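Local coordinates for protein WZI (Escherichia coli, PDB 2YNK) that serves as an outer membrane beta-barrel lectin that takes part in group 1 capsule assembly in Escherichia coli, at residues W152-E157 with G272-F277; Y205-H210 with Y348-Y353; M307-I312 with Y326-D331; Q355-G360 with N401-H406. All coordinates share one frame; numbering follows the deposited sequence.

Interaction 1: residues W152-E157 with G272-F277; sequences WGPGYE and GFDFKF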
loop_
_atom_site.group_PDB
_atom_site.type_symbol
_atom_site.label_atom_id
_atom_site.label_comp_id
_atom_site.label_asym_id
_atom_site.label_seq_id
_atom_site.Cartn_x
_atom_site.Cartn_y
_atom_site.Cartn_z
ATOM N N TRP A 152 4.737 0.332 -2.272
ATOM C CA TRP A 152 5.639 0.322 -3.426
ATOM C C TRP A 152 5.203 -0.651 -4.496
ATOM O O TRP A 152 5.443 -1.863 -4.395
ATOM C CB TRP A 152 7.054 0.018 -2.972
ATOM C CG TRP A 152 7.743 1.197 -2.341
ATOM C CD1 TRP A 152 7.186 2.410 -1.940
ATOM C CD2 TRP A 152 9.153 1.296 -1.979
ATOM N NE1 TRP A 152 8.136 3.223 -1.390
ATOM C CE2 TRP A 152 9.334 2.622 -1.395
ATOM C CE3 TRP A 152 10.242 0.449 -2.074
ATOM C CZ2 TRP A 152 10.557 3.061 -0.952
ATOM C CZ3 TRP A 152 11.476 0.900 -1.627
ATOM C CH2 TRP A 152 11.630 2.174 -1.076
ATOM N N GLY A 153 4.554 -0.115 -5.536
ATOM C CA GLY A 153 4.219 -0.892 -6.718
ATOM C C GLY A 153 2.764 -0.823 -7.115
ATOM O O GLY A 153 1.953 -0.236 -6.411
ATOM N N PRO A 154 2.421 -1.446 -8.248
ATOM C CA PRO A 154 1.108 -1.314 -8.855
ATOM C C PRO A 154 0.083 -2.328 -8.378
ATOM O O PRO A 154 -1.072 -2.283 -8.812
ATOM C CB PRO A 154 1.405 -1.543 -10.331
ATOM C CG PRO A 154 2.524 -2.525 -10.317
ATOM C CD PRO A 154 3.313 -2.290 -9.062
ATOM N N GLY A 155 0.485 -3.224 -7.487
ATOM C CA GLY A 155 -0.405 -4.272 -7.032
ATOM C C GLY A 155 -1.487 -3.723 -6.141
ATOM O O GLY A 155 -1.308 -2.675 -5.514
ATOM N N TYR A 156 -2.610 -4.442 -6.095
ATOM C CA TYR A 156 -3.727 -4.104 -5.226
ATOM C C TYR A 156 -3.772 -4.993 -3.987
ATOM O O TYR A 156 -4.270 -4.584 -2.940
ATOM C CB TYR A 156 -5.045 -4.196 -5.997
ATOM C CG TYR A 156 -5.266 -3.025 -6.930
ATOM C CD1 TYR A 156 -5.684 -1.800 -6.439
ATOM C CD2 TYR A 156 -5.030 -3.137 -8.295
ATOM C CE1 TYR A 156 -5.883 -0.715 -7.281
ATOM C CE2 TYR A 156 -5.228 -2.063 -9.146
ATOM C CZ TYR A 156 -5.658 -0.851 -8.634
ATOM O OH TYR A 156 -5.843 0.230 -9.456
ATOM N N GLU A 157 -3.247 -6.205 -4.110
ATOM C CA GLU A 157 -3.316 -7.185 -3.027
ATOM C C GLU A 157 -2.079 -7.134 -2.116
ATOM O O GLU A 157 -2.128 -7.568 -0.966
ATOM C CB GLU A 157 -3.481 -8.584 -3.606
ATOM C CG GLU A 157 -4.431 -9.453 -2.795
ATOM C CD GLU A 157 -5.883 -9.155 -3.096
ATOM O OE1 GLU A 157 -6.202 -8.929 -4.281
ATOM O OE2 GLU A 157 -6.703 -9.155 -2.156
ATOM N N GLY A 272 14.092 -4.913 -7.018
ATOM C CA GLY A 272 13.383 -5.353 -8.203
ATOM C C GLY A 272 12.694 -4.253 -8.986
ATOM O O GLY A 272 12.852 -3.072 -8.696
ATOM N N PHE A 273 11.913 -4.669 -9.982
ATOM C CA PHE A 273 11.249 -3.753 -10.901
ATOM C C PHE A 273 9.755 -4.010 -10.932
ATOM O O PHE A 273 9.288 -5.104 -10.599
ATOM C CB PHE A 273 11.802 -3.908 -12.318
ATOM C CG PHE A 273 13.299 -3.874 -12.394
ATOM C CD1 PHE A 273 13.989 -2.697 -12.162
ATOM C CD2 PHE A 273 14.017 -5.016 -12.703
ATOM C CE1 PHE A 273 15.373 -2.653 -12.238
ATOM C CE2 PHE A 273 15.402 -4.987 -12.771
ATOM C CZ PHE A 273 16.082 -3.802 -12.538
ATOM N N ASP A 274 9.014 -2.986 -11.337
ATOM C CA ASP A 274 7.581 -3.107 -11.581
ATOM C C ASP A 274 7.202 -2.342 -12.840
ATOM O O ASP A 274 7.957 -1.492 -13.308
ATOM C CB ASP A 274 6.758 -2.622 -10.377
ATOM C CG ASP A 274 7.466 -1.544 -9.557
ATOM O OD1 ASP A 274 8.456 -1.857 -8.841
ATOM O OD2 ASP A 274 7.018 -0.379 -9.609
ATOM N N PHE A 275 6.042 -2.670 -13.401
ATOM C CA PHE A 275 5.505 -1.930 -14.542
ATOM C C PHE A 275 3.980 -1.904 -14.489
ATOM O O PHE A 275 3.355 -2.754 -13.846
ATOM C CB PHE A 275 5.962 -2.553 -15.872
ATOM C CG PHE A 275 5.149 -3.748 -16.283
ATOM C CD1 PHE A 275 3.984 -3.589 -17.031
ATOM C CD2 PHE A 275 5.525 -5.028 -15.892
ATOM C CE1 PHE A 275 3.220 -4.687 -17.386
ATOM C CE2 PHE A 275 4.766 -6.131 -16.248
ATOM C CZ PHE A 275 3.614 -5.962 -16.995
ATOM N N LYS A 276 3.398 -0.918 -15.161
ATOM C CA LYS A 276 1.966 -0.892 -15.440
ATOM C C LYS A 276 1.771 -0.385 -16.880
ATOM O O LYS A 276 2.349 0.638 -17.264
ATOM C CB LYS A 276 1.210 -0.012 -14.425
ATOM C CG LYS A 276 -0.306 -0.034 -14.614
ATOM C CD LYS A 276 -1.085 0.843 -13.642
ATOM C CE LYS A 276 -2.556 0.945 -14.061
ATOM N NZ LYS A 276 -3.506 1.406 -12.999
ATOM N N PHE A 277 0.968 -1.107 -17.664
ATOM C CA PHE A 277 0.734 -0.774 -19.067
ATOM C C PHE A 277 -0.739 -0.483 -19.340
ATOM O O PHE A 277 -1.566 -1.385 -19.300
ATOM C CB PHE A 277 1.206 -1.918 -19.966
ATOM C CG PHE A 277 1.170 -1.586 -21.433
ATOM C CD1 PHE A 277 2.205 -0.871 -22.021
ATOM C CD2 PHE A 277 0.106 -1.985 -22.226
ATOM C CE1 PHE A 277 2.176 -0.562 -23.374
ATOM C CE2 PHE A 277 0.074 -1.680 -23.576
ATOM C CZ PHE A 277 1.110 -0.970 -24.151
#
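Lys276 NZ, 4.4 Å from Tyr156 OH, is gripped from outside the two segments by salt bridges to Glu313 and Asp19, while the tyrosine hydroxyl is hydrogen-bonded to the same Glu313. The two polar ends are thus held close through a shared carboxylate. Every torsion of the lysine is near anti (CG anti to the backbone N, chi1 -176°), an extended chain that carries its ammonium well beyond the strand to the tyrosine. Nearer the start of the loop segment, Pro154 makes the main apolar contact. Its ring crosses Asp274 obliquely, CD resting 3.7 Å from Asp274 CB, and CG lies 3.6 Å from Phe275 O, which brings the ring against strand backbone as well as side chains. Pro154 CB faces Lys276 CB more loosely, at 4.4 Å. Gly153 brings its CA to 4.1 Å from Asp274 OD2, with backbone phi at 128°, a region entered readily by glycine alone. Asp274 OD2 has its charge met by Arg217. The strand alternates as in membrane barrels: Asp274 and Lys276 turn to the loop, Phe275 turns from it. Segment 152-157, between strands 151-152 and 170-176, lies against strand 268-278 without joining the sheet; Pro154 and Tyr156 also touch Tyr290 on the adjacent strand 287-295, and Tyr156 packs on helix 8-19.

Interaction 2: residues Y205-H210 with Y348-Y353; sequences YNAVPH and YKDGYY
The ring of Tyr205 has Asp350 over one face, with OD2 4.0 Å above the plane and displaced toward the rim, whereas the carbonyl oxygens of Tyr353 and Gly351 come in at its edge. The aspartate carboxylate is turned 73° from the ring plane, and the two side chains run antiparallel past one another, bringing Asp350 CB against CE1 of the tyrosine. The Tyr348 ring receives Tyr205 CE2 at its own edge, 3.9 Å from CD1, the two side chains crossing at about a right angle. CG of Tyr205 is anti to its backbone N (chi1 -174°); the hydroxyl at the far end of the ring donates to Gly351 O at 2.9 Å. The donor is tilted 19° from that carbonyl plane. Gly351 closes a type I beta turn starting at Tyr348, its N bonded to Tyr348 O at 3.1 Å, so the phenol ties into the end of the turn. Beyond the ring, Val208 CG2 packs on Tyr348 CD1 at 3.9 Å, and Ala207 CB lies 3.5 Å from Asp350 OD1 and 4.0 Å from Lys349 CB. The contact joins the loop between strands 193-201 and 212-221 to the long connection after strand 322-331; Tyr205 and Tyr348 both touch Gln235 of strand 226-236, and Tyr348 OH bonds Gly237 O just past it.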
loop_
_atom_site.group_PDB
_atom_site.type_symbol
_atom_site.label_atom_id
_atom_site.label_comp_id
_atom_site.label_asym_id
_atom_site.label_seq_id
_atom_site.Cartn_x
_atom_site.Cartn_y
_atom_site.Cartn_z
ATOM N N TYR A 205 12.291 -5.608 17.223
ATOM C CA TYR A 205 12.848 -6.558 16.283
ATOM C C TYR A 205 13.919 -7.374 17.023
ATOM O O TYR A 205 15.117 -7.117 16.886
ATOM C CB TYR A 205 13.370 -5.835 15.034
ATOM C CG TYR A 205 13.825 -6.771 13.962
ATOM C CD1 TYR A 205 12.910 -7.440 13.155
ATOM C CD2 TYR A 205 15.166 -7.019 13.773
ATOM C CE1 TYR A 205 13.328 -8.318 12.166
ATOM C CE2 TYR A 205 15.602 -7.896 12.797
ATOM C CZ TYR A 205 14.685 -8.539 11.989
ATOM O OH TYR A 205 15.151 -9.413 11.026
ATOM N N ASN A 206 13.448 -8.347 17.809
ATOM C CA ASN A 206 14.286 -9.150 18.743
ATOM C C ASN A 206 15.684 -9.537 18.268
ATOM O O ASN A 206 16.660 -9.055 18.807
ATOM C CB ASN A 206 13.558 -10.431 19.154
ATOM C CG ASN A 206 14.367 -11.268 20.144
ATOM O OD1 ASN A 206 14.446 -10.935 21.327
ATOM N ND2 ASN A 206 14.965 -12.368 19.664
ATOM N N ALA A 207 15.777 -10.385 17.252
ATOM C CA ALA A 207 17.067 -10.941 16.815
ATOM C C ALA A 207 18.193 -9.920 16.607
ATOM O O ALA A 207 19.371 -10.272 16.730
ATOM C CB ALA A 207 16.882 -11.772 15.552
ATOM N N VAL A 208 17.839 -8.681 16.255
ATOM C CA VAL A 208 18.818 -7.594 16.081
ATOM C C VAL A 208 18.120 -6.263 16.358
ATOM O O VAL A 208 17.681 -5.556 15.428
ATOM C CB VAL A 208 19.409 -7.533 14.655
ATOM C CG1 VAL A 208 20.606 -6.591 14.637
ATOM C CG2 VAL A 208 19.796 -8.918 14.156
ATOM N N PRO A 209 18.002 -5.913 17.644
ATOM C CA PRO A 209 17.232 -4.737 18.045
ATOM C C PRO A 209 17.595 -3.460 17.273
ATOM O O PRO A 209 18.721 -3.301 16.833
ATOM C CB PRO A 209 17.581 -4.591 19.536
ATOM C CG PRO A 209 17.986 -5.957 19.968
ATOM C CD PRO A 209 18.680 -6.548 18.789
ATOM N N HIS A 210 16.629 -2.561 17.129
ATOM C CA HIS A 210 16.812 -1.282 16.414
ATOM C C HIS A 210 17.425 -1.437 15.055
ATOM O O HIS A 210 18.354 -0.724 14.717
ATOM C CB HIS A 210 17.644 -0.325 17.254
ATOM C CG HIS A 210 17.338 -0.401 18.728
ATOM N ND1 HIS A 210 16.090 -0.279 19.216
ATOM C CD2 HIS A 210 18.175 -0.596 19.829
ATOM C CE1 HIS A 210 16.121 -0.390 20.563
ATOM N NE2 HIS A 210 17.396 -0.585 20.936
ATOM N N TYR A 348 19.795 -11.136 10.014
ATOM C CA TYR A 348 18.493 -10.669 10.466
ATOM C C TYR A 348 17.554 -11.870 10.490
ATOM O O TYR A 348 16.862 -12.163 9.522
ATOM C CB TYR A 348 18.006 -9.505 9.575
ATOM C CG TYR A 348 18.943 -8.316 9.671
ATOM C CD1 TYR A 348 18.808 -7.387 10.685
ATOM C CD2 TYR A 348 20.002 -8.162 8.785
ATOM C CE1 TYR A 348 19.673 -6.312 10.799
ATOM C CE2 TYR A 348 20.874 -7.088 8.886
ATOM C CZ TYR A 348 20.702 -6.165 9.898
ATOM O OH TYR A 348 21.566 -5.100 10.026
ATOM N N LYS A 349 17.556 -12.568 11.621
ATOM C CA LYS A 349 16.991 -13.921 11.706
ATOM C C LYS A 349 15.486 -13.939 11.854
ATOM O O LYS A 349 14.854 -14.941 11.540
ATOM C CB LYS A 349 17.636 -14.700 12.859
ATOM C CG LYS A 349 19.098 -15.061 12.625
ATOM C CD LYS A 349 19.629 -15.881 13.786
ATOM C CE LYS A 349 21.076 -16.298 13.598
ATOM N NZ LYS A 349 21.358 -17.491 14.447
ATOM N N ASP A 350 14.915 -12.837 12.335
ATOM C CA ASP A 350 13.456 -12.676 12.386
ATOM C C ASP A 350 12.890 -12.476 10.970
ATOM O O ASP A 350 11.677 -12.373 10.796
ATOM C CB ASP A 350 13.063 -11.465 13.241
ATOM C CG ASP A 350 13.113 -11.715 14.748
ATOM O OD1 ASP A 350 13.525 -12.802 15.222
ATOM O OD2 ASP A 350 12.713 -10.763 15.469
ATOM N N GLY A 351 13.763 -12.380 9.967
ATOM C CA GLY A 351 13.331 -12.303 8.581
ATOM C C GLY A 351 12.886 -10.904 8.229
ATOM O O GLY A 351 13.105 -9.979 8.998
ATOM N N TYR A 352 12.258 -10.762 7.062
ATOM C CA TYR A 352 11.775 -9.468 6.553
ATOM C C TYR A 352 10.357 -9.229 7.104
ATOM O O TYR A 352 9.370 -9.173 6.354
ATOM C CB TYR A 352 11.816 -9.474 5.022
ATOM C CG TYR A 352 11.621 -8.120 4.354
ATOM C CD1 TYR A 352 12.502 -7.070 4.593
ATOM C CD2 TYR A 352 10.573 -7.904 3.459
ATOM C CE1 TYR A 352 12.334 -5.834 3.989
ATOM C CE2 TYR A 352 10.396 -6.675 2.844
ATOM C CZ TYR A 352 11.278 -5.642 3.113
ATOM O OH TYR A 352 11.116 -4.417 2.513
ATOM N N TYR A 353 10.281 -9.138 8.440
ATOM C CA TYR A 353 9.030 -8.999 9.188
ATOM C C TYR A 353 9.239 -8.110 10.409
ATOM O O TYR A 353 10.249 -8.242 11.099
ATOM C CB TYR A 353 8.548 -10.346 9.729
ATOM C CG TYR A 353 8.259 -11.403 8.705
ATOM C CD1 TYR A 353 9.287 -12.110 8.107
ATOM C CD2 TYR A 353 6.960 -11.737 8.372
ATOM C CE1 TYR A 353 9.037 -13.108 7.180
ATOM C CE2 TYR A 353 6.691 -12.733 7.445
ATOM C CZ TYR A 353 7.739 -13.419 6.853
ATOM O OH TYR A 353 7.502 -14.401 5.921
#

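Interaction 3: residues M307-I312 with Y326-D331; sequences MFLGGI and YLEAHD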
loop_
_atom_site.group_PDB
_atom_site.type_symbol
_atom_site.label_atom_id
_atom_site.label_comp_id
_atom_site.label_asym_id
_atom_site.label_seq_id
_atom_site.Cartn_x
_atom_site.Cartn_y
_atom_site.Cartn_z
HETATM N N MSE A 307 10.785 -13.236 -6.419
HETATM C CA MSE A 307 9.352 -13.358 -6.161
HETATM C C MSE A 307 8.632 -12.628 -7.255
HETATM O O MSE A 307 9.128 -11.628 -7.766
HETATM C CB MSE A 307 9.020 -12.745 -4.807
HETATM C CG MSE A 307 9.747 -13.528 -3.719
HETATM SE SE MSE A 307 9.506 -12.632 -1.996
HETATM C CE MSE A 307 10.742 -11.123 -2.277
ATOM N N PHE A 308 7.453 -13.123 -7.613
ATOM C CA PHE A 308 6.713 -12.600 -8.746
ATOM C C PHE A 308 5.310 -12.135 -8.389
ATOM O O PHE A 308 4.682 -12.627 -7.437
ATOM C CB PHE A 308 6.625 -13.658 -9.832
ATOM C CG PHE A 308 7.941 -13.977 -10.458
ATOM C CD1 PHE A 308 8.766 -14.955 -9.911
ATOM C CD2 PHE A 308 8.366 -13.295 -11.592
ATOM C CE1 PHE A 308 9.986 -15.255 -10.489
ATOM C CE2 PHE A 308 9.586 -13.590 -12.175
ATOM C CZ PHE A 308 10.398 -14.572 -11.621
ATOM N N LEU A 309 4.835 -11.179 -9.180
ATOM C CA LEU A 309 3.499 -10.633 -9.038
ATOM C C LEU A 309 3.042 -10.075 -10.380
ATOM O O LEU A 309 3.806 -9.404 -11.069
ATOM C CB LEU A 309 3.504 -9.542 -7.981
ATOM C CG LEU A 309 2.252 -8.678 -7.825
ATOM C CD1 LEU A 309 2.206 -8.151 -6.394
ATOM C CD2 LEU A 309 2.193 -7.542 -8.855
ATOM N N GLY A 310 1.799 -10.372 -10.740
ATOM C CA GLY A 310 1.206 -9.887 -11.971
ATOM C C GLY A 310 -0.286 -9.716 -11.799
ATOM O O GLY A 310 -0.897 -10.353 -10.939
ATOM N N GLY A 311 -0.871 -8.843 -12.613
ATOM C CA GLY A 311 -2.312 -8.621 -12.590
ATOM C C GLY A 311 -2.870 -7.844 -13.774
ATOM O O GLY A 311 -2.137 -7.279 -14.595
ATOM N N ILE A 312 -4.192 -7.821 -13.850
ATOM C CA ILE A 312 -4.898 -7.133 -14.911
ATOM C C ILE A 312 -6.064 -6.410 -14.251
ATOM O O ILE A 312 -6.720 -6.972 -13.370
ATOM C CB ILE A 312 -5.375 -8.141 -15.982
ATOM C CG1 ILE A 312 -6.031 -7.426 -17.158
ATOM C CG2 ILE A 312 -6.326 -9.168 -15.385
ATOM C CD1 ILE A 312 -6.570 -8.378 -18.204
ATOM N N TYR A 326 -10.142 -6.091 -10.571
ATOM C CA TYR A 326 -8.792 -6.555 -10.846
ATOM C C TYR A 326 -8.689 -8.066 -10.673
ATOM O O TYR A 326 -9.471 -8.676 -9.945
ATOM C CB TYR A 326 -7.757 -5.808 -9.986
ATOM C CG TYR A 326 -7.816 -6.107 -8.504
ATOM C CD1 TYR A 326 -7.476 -7.366 -8.014
ATOM C CD2 TYR A 326 -8.178 -5.133 -7.586
ATOM C CE1 TYR A 326 -7.521 -7.651 -6.666
ATOM C CE2 TYR A 326 -8.224 -5.412 -6.232
ATOM C CZ TYR A 326 -7.896 -6.678 -5.779
ATOM O OH TYR A 326 -7.942 -6.985 -4.433
ATOM N N LEU A 327 -7.733 -8.660 -11.371
ATOM C CA LEU A 327 -7.393 -10.062 -11.190
ATOM C C LEU A 327 -5.883 -10.102 -11.033
ATOM O O LEU A 327 -5.160 -9.589 -11.890
ATOM C CB LEU A 327 -7.856 -10.901 -12.378
ATOM C CG LEU A 327 -7.768 -12.423 -12.205
ATOM C CD1 LEU A 327 -8.447 -12.867 -10.916
ATOM C CD2 LEU A 327 -8.371 -13.166 -13.394
ATOM N N GLU A 328 -5.409 -10.685 -9.932
ATOM C CA GLU A 328 -4.018 -10.532 -9.533
ATOM C C GLU A 328 -3.424 -11.845 -8.991
ATOM O O GLU A 328 -4.053 -12.525 -8.176
ATOM C CB GLU A 328 -3.933 -9.417 -8.482
ATOM C CG GLU A 328 -2.523 -8.917 -8.198
ATOM C CD GLU A 328 -2.489 -7.653 -7.357
ATOM O OE1 GLU A 328 -3.321 -6.749 -7.587
ATOM O OE2 GLU A 328 -1.617 -7.548 -6.464
ATOM N N ALA A 329 -2.217 -12.193 -9.449
ATOM C CA ALA A 329 -1.528 -13.422 -9.016
ATOM C C ALA A 329 -0.186 -13.101 -8.362
ATOM O O ALA A 329 0.562 -12.277 -8.881
ATOM C CB ALA A 329 -1.328 -14.366 -10.192
ATOM N N HIS A 330 0.104 -13.729 -7.219
ATOM C CA HIS A 330 1.382 -13.550 -6.521
ATOM C C HIS A 330 2.095 -14.859 -6.361
ATOM O O HIS A 330 1.464 -15.901 -6.224
ATOM C CB HIS A 330 1.159 -13.003 -5.118
ATOM C CG HIS A 330 0.601 -11.603 -5.065
ATOM N ND1 HIS A 330 0.640 -10.871 -3.948
ATOM C CD2 HIS A 330 -0.012 -10.806 -6.034
ATOM C CE1 HIS A 330 0.074 -9.676 -4.175
ATOM N NE2 HIS A 330 -0.324 -9.640 -5.452
ATOM N N ASP A 331 3.423 -14.817 -6.344
ATOM C CA ASP A 331 4.225 -15.977 -5.950
ATOM C C ASP A 331 5.440 -15.517 -5.152
ATOM O O ASP A 331 6.374 -14.935 -5.702
ATOM C CB ASP A 331 4.659 -16.790 -7.178
ATOM C CG ASP A 331 5.313 -18.120 -6.802
ATOM O OD1 ASP A 331 6.308 -18.091 -6.048
ATOM O OD2 ASP A 331 4.845 -19.191 -7.264
#
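Phe308 and Asp331, Gly310 and Ala329, and Ile312 and Leu327 are the hydrogen-bonded pairs of an antiparallel hairpin ladder, each exchanging two N-H to O=C bonds, six in all, between 2.7 and 2.9 Å. In the non-hydrogen-bonded pairs, Leu309 with His330 and Gly311 with Glu328, the chains come nearer, to 4.0 Å between the CA atoms of Gly311 and Glu328. CA-H...O contacts add to the ladder, such as Leu309 CA to Ala329 O at 3.4 Å. The strand axes run 171° apart.

The main side-chain contact is a CH-pi one: Leu309 and His330 run alongside each other in the same direction, and Leu309 CD1 sits over the imidazole face, displaced toward the rim. On the other face of the sheet Ile312 CG2 meets Leu327 CB at 3.8 Å.

Polar bonding fixes the imidazole. NE2 donates to Glu328 OE2 at 2.7 Å, nearly straight (173°) and in the ring plane, reaching the anti side of the carboxylate, whose OE1 is hydrogen-bonded to Tyr290 OH. ND1 bonds Asp361, so two acidic partners could stabilise a protonated ring.

Within the 18-stranded barrel this pair of adjacent strands, 306-317 and 322-331, is flanked by 287-295, which bonds Leu309 and Gly311, and by 368-377, which bonds Tyr326 and Glu328.

Interaction 4: residues Q355-G360 with N401-H406; sequences QGYPLG and NKAFPH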
loop_
_atom_site.group_PDB
_atom_site.type_symbol
_atom_site.label_atom_id
_atom_site.label_comp_id
_atom_site.label_asym_id
_atom_site.label_seq_id
_atom_site.Cartn_x
_atom_site.Cartn_y
_atom_site.Cartn_z
ATOM N N GLN A 355 7.400 -7.450 14.009
ATOM C CA GLN A 355 6.418 -8.023 14.926
ATOM C C GLN A 355 5.643 -9.152 14.281
ATOM O O GLN A 355 4.440 -9.310 14.491
ATOM C CB GLN A 355 5.498 -6.937 15.466
ATOM C CG GLN A 355 6.286 -5.872 16.209
ATOM C CD GLN A 355 5.486 -4.643 16.550
ATOM O OE1 GLN A 355 4.913 -3.995 15.671
ATOM N NE2 GLN A 355 5.478 -4.282 17.830
ATOM N N GLY A 356 6.359 -9.946 13.493
ATOM C CA GLY A 356 5.798 -11.130 12.864
ATOM C C GLY A 356 5.099 -10.831 11.561
ATOM O O GLY A 356 4.834 -11.736 10.761
ATOM N N TYR A 357 4.788 -9.557 11.343
ATOM C CA TYR A 357 4.015 -9.171 10.186
ATOM C C TYR A 357 4.949 -8.685 9.087
ATOM O O TYR A 357 5.901 -7.934 9.344
ATOM C CB TYR A 357 2.922 -8.193 10.581
ATOM C CG TYR A 357 1.694 -8.938 11.095
ATOM C CD1 TYR A 357 1.756 -9.693 12.265
ATOM C CD2 TYR A 357 0.494 -8.940 10.379
ATOM C CE1 TYR A 357 0.660 -10.406 12.720
ATOM C CE2 TYR A 357 -0.608 -9.645 10.833
ATOM C CZ TYR A 357 -0.518 -10.379 12.008
ATOM O OH TYR A 357 -1.610 -11.085 12.475
ATOM N N PRO A 358 4.731 -9.194 7.866
ATOM C CA PRO A 358 5.620 -8.940 6.745
ATOM C C PRO A 358 5.670 -7.466 6.328
ATOM O O PRO A 358 4.645 -6.808 6.300
ATOM C CB PRO A 358 5.005 -9.783 5.623
ATOM C CG PRO A 358 3.569 -9.880 5.976
ATOM C CD PRO A 358 3.568 -10.006 7.462
ATOM N N LEU A 359 6.882 -6.989 6.056
ATOM C CA LEU A 359 7.139 -5.699 5.450
ATOM C C LEU A 359 6.885 -5.753 3.929
ATOM O O LEU A 359 6.820 -4.725 3.261
ATOM C CB LEU A 359 8.596 -5.281 5.702
ATOM C CG LEU A 359 8.932 -4.428 6.920
ATOM C CD1 LEU A 359 8.649 -5.176 8.211
ATOM C CD2 LEU A 359 10.391 -4.006 6.852
ATOM N N GLY A 360 6.781 -6.963 3.394
ATOM C CA GLY A 360 6.497 -7.168 1.989
ATOM C C GLY A 360 5.052 -7.551 1.830
ATOM O O GLY A 360 4.178 -6.861 2.336
ATOM N N ASN A 401 6.808 -15.755 10.590
ATOM C CA ASN A 401 5.583 -15.187 10.063
ATOM C C ASN A 401 4.384 -15.464 10.969
ATOM O O ASN A 401 3.734 -16.496 10.844
ATOM C CB ASN A 401 5.331 -15.768 8.666
ATOM C CG ASN A 401 4.053 -15.243 8.020
ATOM O OD1 ASN A 401 3.340 -14.412 8.593
ATOM N ND2 ASN A 401 3.761 -15.732 6.816
ATOM N N LYS A 402 4.076 -14.514 11.846
ATOM C CA LYS A 402 2.887 -14.582 12.700
ATOM C C LYS A 402 1.559 -14.259 11.981
ATOM O O LYS A 402 0.486 -14.527 12.520
ATOM C CB LYS A 402 3.060 -13.652 13.915
ATOM C CG LYS A 402 4.073 -14.155 14.942
ATOM C CD LYS A 402 4.429 -13.117 16.006
ATOM C CE LYS A 402 3.213 -12.495 16.715
ATOM N NZ LYS A 402 2.676 -11.245 16.074
ATOM N N ALA A 403 1.611 -13.669 10.789
ATOM C CA ALA A 403 0.396 -13.435 10.003
ATOM C C ALA A 403 -0.210 -14.768 9.588
ATOM O O ALA A 403 -1.409 -14.992 9.712
ATOM C CB ALA A 403 0.704 -12.594 8.764
ATOM N N PHE A 404 0.626 -15.652 9.063
ATOM C CA PHE A 404 0.167 -16.964 8.638
ATOM C C PHE A 404 1.100 -18.036 9.170
ATOM O O PHE A 404 1.953 -18.532 8.450
ATOM C CB PHE A 404 0.009 -16.974 7.130
ATOM C CG PHE A 404 -1.089 -16.077 6.680
ATOM C CD1 PHE A 404 -2.395 -16.539 6.648
ATOM C CD2 PHE A 404 -0.837 -14.733 6.390
ATOM C CE1 PHE A 404 -3.428 -15.698 6.267
ATOM C CE2 PHE A 404 -1.864 -13.888 6.022
ATOM C CZ PHE A 404 -3.163 -14.370 5.955
ATOM N N PRO A 405 0.942 -18.370 10.462
ATOM C CA PRO A 405 1.859 -19.259 11.173
ATOM C C PRO A 405 1.969 -20.658 10.581
ATOM O O PRO A 405 3.042 -21.244 10.637
ATOM C CB PRO A 405 1.270 -19.322 12.583
ATOM C CG PRO A 405 -0.159 -18.929 12.421
ATOM C CD PRO A 405 -0.146 -17.907 11.338
ATOM N N HIS A 406 0.889 -21.150 9.981
ATOM C CA HIS A 406 0.793 -22.544 9.569
ATOM C C HIS A 406 0.659 -22.727 8.091
ATOM O O HIS A 406 0.136 -21.856 7.380
ATOM C CB HIS A 406 -0.400 -23.189 10.257
ATOM C CG HIS A 406 -0.488 -22.871 11.731
ATOM N ND1 HIS A 406 0.575 -22.973 12.555
ATOM C CD2 HIS A 406 -1.555 -22.428 12.515
ATOM C CE1 HIS A 406 0.207 -22.620 13.802
ATOM N NE2 HIS A 406 -1.098 -22.285 13.775
#
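Tyr357 and Lys402 cross at about a right angle, the ammonium arriving near the plane of the phenol ring at its edge, 4.0 Å from CE1. Ala403 takes a face of the same ring instead: its CB stands 3.8 Å above the plane, displaced toward the rim, in a CH-pi contact, and Pro358 CD adds a looser touch on that methyl at 4.1 Å. The lysine chain runs over Gly356, CB lying 3.9 Å from the glycine CA, then bends at chi3 (52°) and again at chi4 to bring NZ to Gln355 O at 3.1 Å, above the plane of that carbonyl. Gln355 and Gly356, both with positive phi, lie in the turn that joins strands 353-354 and 357-358 into a tiny two-stranded hairpin apart from the barrel sheet. The turn also takes a weak bond from Lys402 N to Gly356 O, 3.1 Å long. On the other segment Asn401 folds the backbone into an Asx motif, OD1 accepting from Phe404 N at 3.0 Å, and Ala403 lies within this turn. Tyr357 OH is bonded to Gln79, Gln355 NE2 to Gln204, and Asn401 ND2 to Met363 O.

The contacts form two touching pairs. Interactions 1 and 3, centres 9 Å apart, share the barrel sheet and are bound together: Glu157 OE1 meets Tyr326 OH at 2.6 Å and Tyr156 N meets Glu328 OE1 at 2.8 Å, so the loop 152-157 bridges strand 268-278 and the 306-331 hairpin. Interactions 2 and 4, centres 12 Å apart, join loops and the small 353-358 hairpin, Tyr353 packing on Pro358 and Asn401 while Tyr352 meets Leu359. Interactions 1 and 2 lie 26 Å apart between centres, yet their nearest atoms are about 7 Å apart. None of the alkane pockets is made by these contacts: a hexane is about 9 Å from the Asp274 side chain and an octane about 11 Å from that of Gln355.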